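Local structure of exodeoxyribonuclease III (Methanosarcina mazei, 5J8N) at residues Leu27-Asp32 / Gln54-Tyr59; Ile33-Glu38 / Val71-Lys76. The protein is a magnesium-binding nuclease of the AP/ExoA family, probably cutting DNA at abasic sites and trimming double-stranded DNA from its 3' ends. The protein carries 3 engineered substitutions. All blocks are in the same frame, centred on the assembly; numbering follows the deposited sequence.

Contact 1: residues Leu27-Asp32 / Gln54-Tyr59; sequences LEHRFD and QGYYNY
Tyr56 reaches out from the approach to strand 57-61 and lays its phenol ring against the imidazole of His29, the two side chains running past each other in opposite directions. The rings meet obliquely, with centroids 4.7 Å apart and planes inclined at 47°. Tyr56 CE2 sits over the centre of one imidazole face, 3.5 Å from His29 CE1. At the imidazole edge, His29 NE2 gives a weak, bent hydrogen bond to Gln54 O (3.1 Å, 134° at the hydrogen), and the CA of Gly55 also lies close to the ring plane. Gly55 has positive phi, and its CA comes to 3.8 Å from His29 CE1. His29, likewise with positive phi, is the residue at which the chain leaves helix 22-27, so the contact ties the loop between that helix and strand 33-37 to the loop leading into edge strand 57-61 of a six-stranded sheet in this DNase I-like fold. With CG anti to its own carbonyl carbon (chi1 -73°), Tyr56 carries its hydroxyl beyond the imidazole to the backbone of the first loop. Its OH donates a short hydrogen bond to Phe31 O (2.6 Å), which lies at the phenol edge, near the ring plane; the hydroxyl in turn lies in the plane of that carbonyl. The same OH accepts from a water 2.8 Å away, and this water takes the N-H of Phe31, so the hydroxyl serves Phe31 O directly and Phe31 N through the water. The Phe31 ring itself leads away, onto Asn5 and Ile7 of strand 3-10.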
loop_
_atom_site.group_PDB
_atom_site.type_symbol
_atom_site.label_atom_id
_atom_site.label_comp_id
_atom_site.label_asym_id
_atom_site.label_seq_id
_atom_site.Cartn_x
_atom_site.Cartn_y
_atom_site.Cartn_z
ATOM N N LEU A 27 13.601 -2.376 -12.858
ATOM C CA LEU A 27 14.907 -2.221 -13.482
ATOM C C LEU A 27 15.050 -0.935 -14.327
ATOM O O LEU A 27 16.154 -0.594 -14.725
ATOM C CB LEU A 27 15.208 -3.416 -14.387
ATOM C CG LEU A 27 15.355 -4.748 -13.639
ATOM C CD1 LEU A 27 15.712 -5.806 -14.632
ATOM C CD2 LEU A 27 16.412 -4.651 -12.567
ATOM N N GLU A 28 13.932 -0.263 -14.573
ATOM C CA GLU A 28 13.962 1.013 -15.257
ATOM C C GLU A 28 14.617 2.099 -14.381
ATOM O O GLU A 28 15.088 3.126 -14.881
ATOM C CB GLU A 28 12.519 1.420 -15.619
ATOM C CG GLU A 28 12.444 2.617 -16.565
ATOM C CD GLU A 28 11.018 2.920 -16.957
ATOM O OE1 GLU A 28 10.093 2.838 -16.122
ATOM O OE2 GLU A 28 10.870 3.249 -18.156
ATOM N N HIS A 29 14.610 1.873 -13.076
ATOM C CA HIS A 29 15.216 2.834 -12.116
ATOM C C HIS A 29 14.490 4.184 -12.044
ATOM O O HIS A 29 15.044 5.164 -11.566
ATOM C CB HIS A 29 16.696 3.020 -12.436
ATOM C CG HIS A 29 17.539 1.972 -11.809
ATOM N ND1 HIS A 29 18.293 2.228 -10.687
ATOM C CD2 HIS A 29 17.659 0.653 -12.062
ATOM C CE1 HIS A 29 18.897 1.116 -10.313
ATOM N NE2 HIS A 29 18.527 0.146 -11.129
ATOM N N ARG A 30 13.269 4.210 -12.563
ATOM C CA ARG A 30 12.469 5.422 -12.545
ATOM C C ARG A 30 12.124 5.837 -11.103
ATOM O O ARG A 30 12.046 7.048 -10.797
ATOM C CB ARG A 30 11.181 5.159 -13.353
ATOM C CG ARG A 30 10.306 6.380 -13.602
ATOM C CD ARG A 30 9.227 6.046 -14.666
ATOM N NE ARG A 30 8.432 7.262 -14.849
ATOM C CZ ARG A 30 7.706 7.533 -15.937
ATOM N NH1 ARG A 30 7.610 6.644 -16.918
ATOM N NH2 ARG A 30 7.055 8.680 -16.036
ATOM N N PHE A 31 11.964 4.875 -10.185
ATOM C CA PHE A 31 11.444 5.166 -8.842
ATOM C C PHE A 31 12.521 4.997 -7.786
ATOM O O PHE A 31 13.300 4.039 -7.816
ATOM C CB PHE A 31 10.222 4.284 -8.568
ATOM C CG PHE A 31 9.106 4.623 -9.503
ATOM C CD1 PHE A 31 8.336 5.758 -9.264
ATOM C CD2 PHE A 31 8.898 3.895 -10.663
ATOM C CE1 PHE A 31 7.321 6.155 -10.147
ATOM C CE2 PHE A 31 7.867 4.311 -11.566
ATOM C CZ PHE A 31 7.095 5.431 -11.294
ATOM N N ASP A 32 12.556 5.933 -6.832
ATOM C CA ASP A 32 13.480 5.829 -5.716
ATOM C C ASP A 32 13.087 4.726 -4.725
ATOM O O ASP A 32 13.953 4.129 -4.108
ATOM C CB ASP A 32 13.571 7.157 -4.967
ATOM C CG ASP A 32 14.082 8.258 -5.867
ATOM O OD1 ASP A 32 15.297 8.295 -6.107
ATOM O OD2 ASP A 32 13.285 9.055 -6.379
ATOM N N GLN A 54 20.231 -4.817 -8.959
ATOM C CA GLN A 54 21.365 -3.918 -8.806
ATOM C C GLN A 54 20.895 -2.454 -8.738
ATOM O O GLN A 54 19.966 -2.051 -9.457
ATOM C CB GLN A 54 22.375 -4.097 -9.957
ATOM C CG GLN A 54 21.776 -4.277 -11.367
ATOM C CD GLN A 54 20.982 -5.582 -11.560
ATOM O OE1 GLN A 54 21.465 -6.673 -11.235
ATOM N NE2 GLN A 54 19.755 -5.465 -12.071
ATOM N N GLY A 55 21.555 -1.673 -7.883
ATOM C CA GLY A 55 21.204 -0.288 -7.617
ATOM C C GLY A 55 20.021 -0.136 -6.662
ATOM O O GLY A 55 19.614 0.992 -6.421
ATOM N N TYR A 56 19.464 -1.249 -6.173
ATOM C CA TYR A 56 18.407 -1.201 -5.128
ATOM C C TYR A 56 18.761 -2.093 -3.941
ATOM O O TYR A 56 19.310 -3.156 -4.132
ATOM C CB TYR A 56 17.044 -1.642 -5.639
ATOM C CG TYR A 56 16.343 -0.663 -6.542
ATOM C CD1 TYR A 56 15.480 0.291 -6.022
ATOM C CD2 TYR A 56 16.517 -0.740 -7.925
ATOM C CE1 TYR A 56 14.776 1.208 -6.867
ATOM C CE2 TYR A 56 15.848 0.173 -8.764
ATOM C CZ TYR A 56 14.977 1.123 -8.229
ATOM O OH TYR A 56 14.341 2.008 -9.080
ATOM N N TYR A 57 18.460 -1.611 -2.755
ATOM C CA TYR A 57 18.360 -2.443 -1.561
ATOM C C TYR A 57 16.976 -3.044 -1.599
ATOM O O TYR A 57 16.027 -2.401 -2.065
ATOM C CB TYR A 57 18.567 -1.622 -0.298
ATOM C CG TYR A 57 19.967 -1.045 -0.226
ATOM C CD1 TYR A 57 21.004 -1.771 0.367
ATOM C CD2 TYR A 57 20.261 0.221 -0.746
ATOM C CE1 TYR A 57 22.282 -1.271 0.423
ATOM C CE2 TYR A 57 21.558 0.733 -0.685
ATOM C CZ TYR A 57 22.559 -0.034 -0.109
ATOM O OH TYR A 57 23.841 0.449 -0.044
ATOM N N ASN A 58 16.813 -4.256 -1.074
ATOM C CA ASN A 58 15.457 -4.777 -0.969
ATOM C C ASN A 58 15.238 -5.511 0.341
ATOM O O ASN A 58 16.185 -6.094 0.879
ATOM C CB ASN A 58 15.135 -5.703 -2.155
ATOM C CG ASN A 58 15.826 -7.035 -2.070
ATOM O OD1 ASN A 58 15.288 -7.985 -1.493
ATOM N ND2 ASN A 58 17.060 -7.111 -2.572
ATOM N N TYR A 59 13.990 -5.436 0.807
ATOM C CA TYR A 59 13.606 -6.001 2.126
ATOM C C TYR A 59 12.239 -6.601 1.996
ATOM O O TYR A 59 11.343 -5.958 1.446
ATOM C CB TYR A 59 13.613 -4.914 3.217
ATOM C CG TYR A 59 14.942 -4.175 3.214
ATOM C CD1 TYR A 59 16.042 -4.719 3.826
ATOM C CD2 TYR A 59 15.083 -2.988 2.511
ATOM C CE1 TYR A 59 17.276 -4.070 3.760
ATOM C CE2 TYR A 59 16.287 -2.379 2.446
ATOM C CZ TYR A 59 17.353 -2.879 3.057
ATOM O OH TYR A 59 18.600 -2.285 2.943
HETATM O O HOH W 1 12.045 1.928 -10.729
#

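Contact 2: residues Ile33-Glu38 / Val71-Lys76; sequences IVCVQE and VGTFSK. With MG (magnesium ion), chain B.
Strands 33-37 and 71-75 run antiparallel, their axes 4.6 Å apart at the closest and 169° between directions, joined by four backbone hydrogen bonds at the Val34-Phe74 and Val36-Gly72 pairs. All four are nearly straight and lie in the carbonyl planes; the bond from Phe74 N to Val34 O is 2.8 Å long. On the face bearing Val34, Val36 and Phe74, the beta carbons of Val34 and Phe74 stand 4.1 Å apart. Phe74 turns a ring edge to Val34 O and Val36 CG2, which lies 3.6 Å from the O of side-chain-less Gly72. Phe22 and Leu26 of helix 22-27 cover this face. The pair is an inner part of one of the two sheets of the DNase I-like alpha/beta sandwich, and the other face meets strand 106-111 of the second sheet. There Ile33 and Thr73 lie side by side, CG2 to CG2 at 4.0 Å, and Cys35 SG approaches Thr73 OG1 to 3.6 Å. Asn109 pairs through OD1 with Gln37 NE2, which also meets Ser8 OG, and through ND2 with Thr73 OG1, satisfying polar groups between the sheets. Just past the strand, Glu38 extends with CG anti to its backbone N (chi1 -161°) and binds magnesium through OE1 at 2.0 Å. Its OE2 accepts a 2.6 Å hydrogen bond from a metal-bound water, which should steady the carboxylate; four waters and Asn12 complete the coordination.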
loop_
_atom_site.group_PDB
_atom_site.type_symbol
_atom_site.label_atom_id
_atom_site.label_comp_id
_atom_site.label_asym_id
_atom_site.label_seq_id
_atom_site.Cartn_x
_atom_site.Cartn_y
_atom_site.Cartn_z
ATOM N N ILE A 33 11.798 4.512 -4.584
ATOM C CA ILE A 33 11.261 3.482 -3.714
ATOM C C ILE A 33 10.168 2.781 -4.419
ATOM O O ILE A 33 9.307 3.426 -5.033
ATOM C CB ILE A 33 10.755 4.099 -2.388
ATOM C CG1 ILE A 33 11.868 4.877 -1.676
ATOM C CG2 ILE A 33 10.155 2.989 -1.490
ATOM C CD1 ILE A 33 11.350 5.645 -0.418
ATOM N N VAL A 34 10.215 1.445 -4.405
ATOM C CA VAL A 34 9.147 0.610 -5.014
ATOM C C VAL A 34 8.658 -0.325 -3.897
ATOM O O VAL A 34 9.442 -1.137 -3.380
ATOM C CB VAL A 34 9.708 -0.223 -6.176
ATOM C CG1 VAL A 34 8.615 -1.163 -6.762
ATOM C CG2 VAL A 34 10.286 0.679 -7.283
ATOM N N CYS A 35 7.409 -0.169 -3.551
ATOM C CA CYS A 35 6.767 -1.019 -2.531
ATOM C C CYS A 35 5.830 -1.983 -3.223
ATOM O O CYS A 35 5.005 -1.551 -4.056
ATOM C CB CYS A 35 5.980 -0.194 -1.500
ATOM S SG CYS A 35 7.058 0.805 -0.449
ATOM N N VAL A 36 5.872 -3.258 -2.849
ATOM C CA VAL A 36 4.948 -4.268 -3.384
ATOM C C VAL A 36 4.183 -4.882 -2.227
ATOM O O VAL A 36 4.718 -5.100 -1.103
ATOM C CB VAL A 36 5.663 -5.333 -4.235
ATOM C CG1 VAL A 36 6.200 -4.699 -5.537
ATOM C CG2 VAL A 36 6.742 -6.082 -3.472
ATOM N N GLN A 37 2.911 -5.165 -2.481
ATOM C CA GLN A 37 2.063 -5.916 -1.535
ATOM C C GLN A 37 1.536 -7.172 -2.175
ATOM O O GLN A 37 1.337 -7.298 -3.393
ATOM C CB GLN A 37 0.898 -5.081 -1.008
ATOM C CG GLN A 37 1.378 -3.772 -0.378
ATOM C CD GLN A 37 1.461 -2.661 -1.398
ATOM O OE1 GLN A 37 0.660 -2.614 -2.338
ATOM N NE2 GLN A 37 2.402 -1.747 -1.221
ATOM N N GLU A 38 1.265 -8.123 -1.291
ATOM C CA GLU A 38 0.746 -9.438 -1.645
ATOM C C GLU A 38 1.712 -10.155 -2.589
ATOM O O GLU A 38 1.400 -10.558 -3.705
ATOM C CB GLU A 38 -0.679 -9.428 -2.217
ATOM C CG GLU A 38 -1.272 -10.843 -2.088
ATOM C CD GLU A 38 -2.631 -10.992 -2.611
ATOM O OE1 GLU A 38 -3.082 -10.174 -3.432
ATOM O OE2 GLU A 38 -3.261 -12.014 -2.274
ATOM N N VAL A 71 4.898 -8.635 1.944
ATOM C CA VAL A 71 5.176 -7.305 1.368
ATOM C C VAL A 71 6.678 -7.101 1.212
ATOM O O VAL A 71 7.466 -7.780 1.880
ATOM C CB VAL A 71 4.600 -6.132 2.206
ATOM C CG1 VAL A 71 3.103 -6.228 2.369
ATOM C CG2 VAL A 71 5.272 -6.010 3.576
ATOM N N GLY A 72 7.076 -6.196 0.309
ATOM C CA GLY A 72 8.504 -5.913 0.155
ATOM C C GLY A 72 8.697 -4.466 -0.271
ATOM O O GLY A 72 7.802 -3.837 -0.866
ATOM N N THR A 73 9.874 -3.963 0.045
ATOM C CA THR A 73 10.272 -2.594 -0.285
ATOM C C THR A 73 11.642 -2.629 -0.901
ATOM O O THR A 73 12.583 -3.179 -0.370
ATOM C CB THR A 73 10.305 -1.731 0.982
ATOM O OG1 THR A 73 8.974 -1.632 1.465
ATOM C CG2 THR A 73 10.856 -0.319 0.714
ATOM N N PHE A 74 11.733 -1.997 -2.068
ATOM C CA PHE A 74 12.997 -1.703 -2.752
ATOM C C PHE A 74 13.325 -0.234 -2.639
ATOM O O PHE A 74 12.440 0.598 -2.830
ATOM C CB PHE A 74 12.884 -2.024 -4.252
ATOM C CG PHE A 74 12.555 -3.446 -4.563
ATOM C CD1 PHE A 74 11.216 -3.893 -4.531
ATOM C CD2 PHE A 74 13.558 -4.317 -4.933
ATOM C CE1 PHE A 74 10.908 -5.225 -4.868
ATOM C CE2 PHE A 74 13.274 -5.649 -5.250
ATOM C CZ PHE A 74 11.929 -6.075 -5.219
ATOM N N SER A 75 14.583 0.114 -2.386
ATOM C CA SER A 75 14.933 1.536 -2.367
ATOM C C SER A 75 16.343 1.716 -2.832
ATOM O O SER A 75 17.265 0.936 -2.546
ATOM C CB SER A 75 14.708 2.199 -0.972
ATOM O OG SER A 75 15.411 1.531 0.031
ATOM N N LYS A 76 16.553 2.841 -3.513
ATOM C CA LYS A 76 17.899 3.182 -3.947
ATOM C C LYS A 76 18.817 3.505 -2.760
ATOM O O LYS A 76 20.005 3.183 -2.808
ATOM C CB LYS A 76 17.879 4.384 -4.930
ATOM C CG LYS A 76 17.149 4.047 -6.224
ATOM C CD LYS A 76 17.308 5.180 -7.263
ATOM C CE LYS A 76 16.541 4.865 -8.538
ATOM N NZ LYS A 76 16.903 5.877 -9.595
HETATM MG MG MG B . -4.878 -10.087 -4.424
HETATM O O HOH W 2 -5.507 -11.844 -3.536
HETATM O O HOH W 3 -6.675 -9.890 -5.302
HETATM O O HOH W 4 -4.298 -8.365 -5.456
HETATM O O HOH W 5 -5.489 -8.918 -2.730
#

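In the fold
The two contacts have centres 9 Å apart on the same side of the chain's centre, and their segments alternate along the sequence: 27-32, 33-38, 54-59, 71-76. Strands 57-61 and 71-75, consecutive in the chain, are neighbours in the six-stranded sheet, so contact 2 lies one strand inward from the edge strand reached by contact 1. The contacts also touch directly: Lys76 NZ hydrogen-bonds to His29 O, Tyr57 N to Ser75 O, and Asn58 packs on the Phe74 ring. Contact 1 thus lies by the sheet's edge, away from the annotated sites, whereas strand 33-37 leads from segment 27-32 to the magnesium ligand Glu38 just past the strand's C-terminal end.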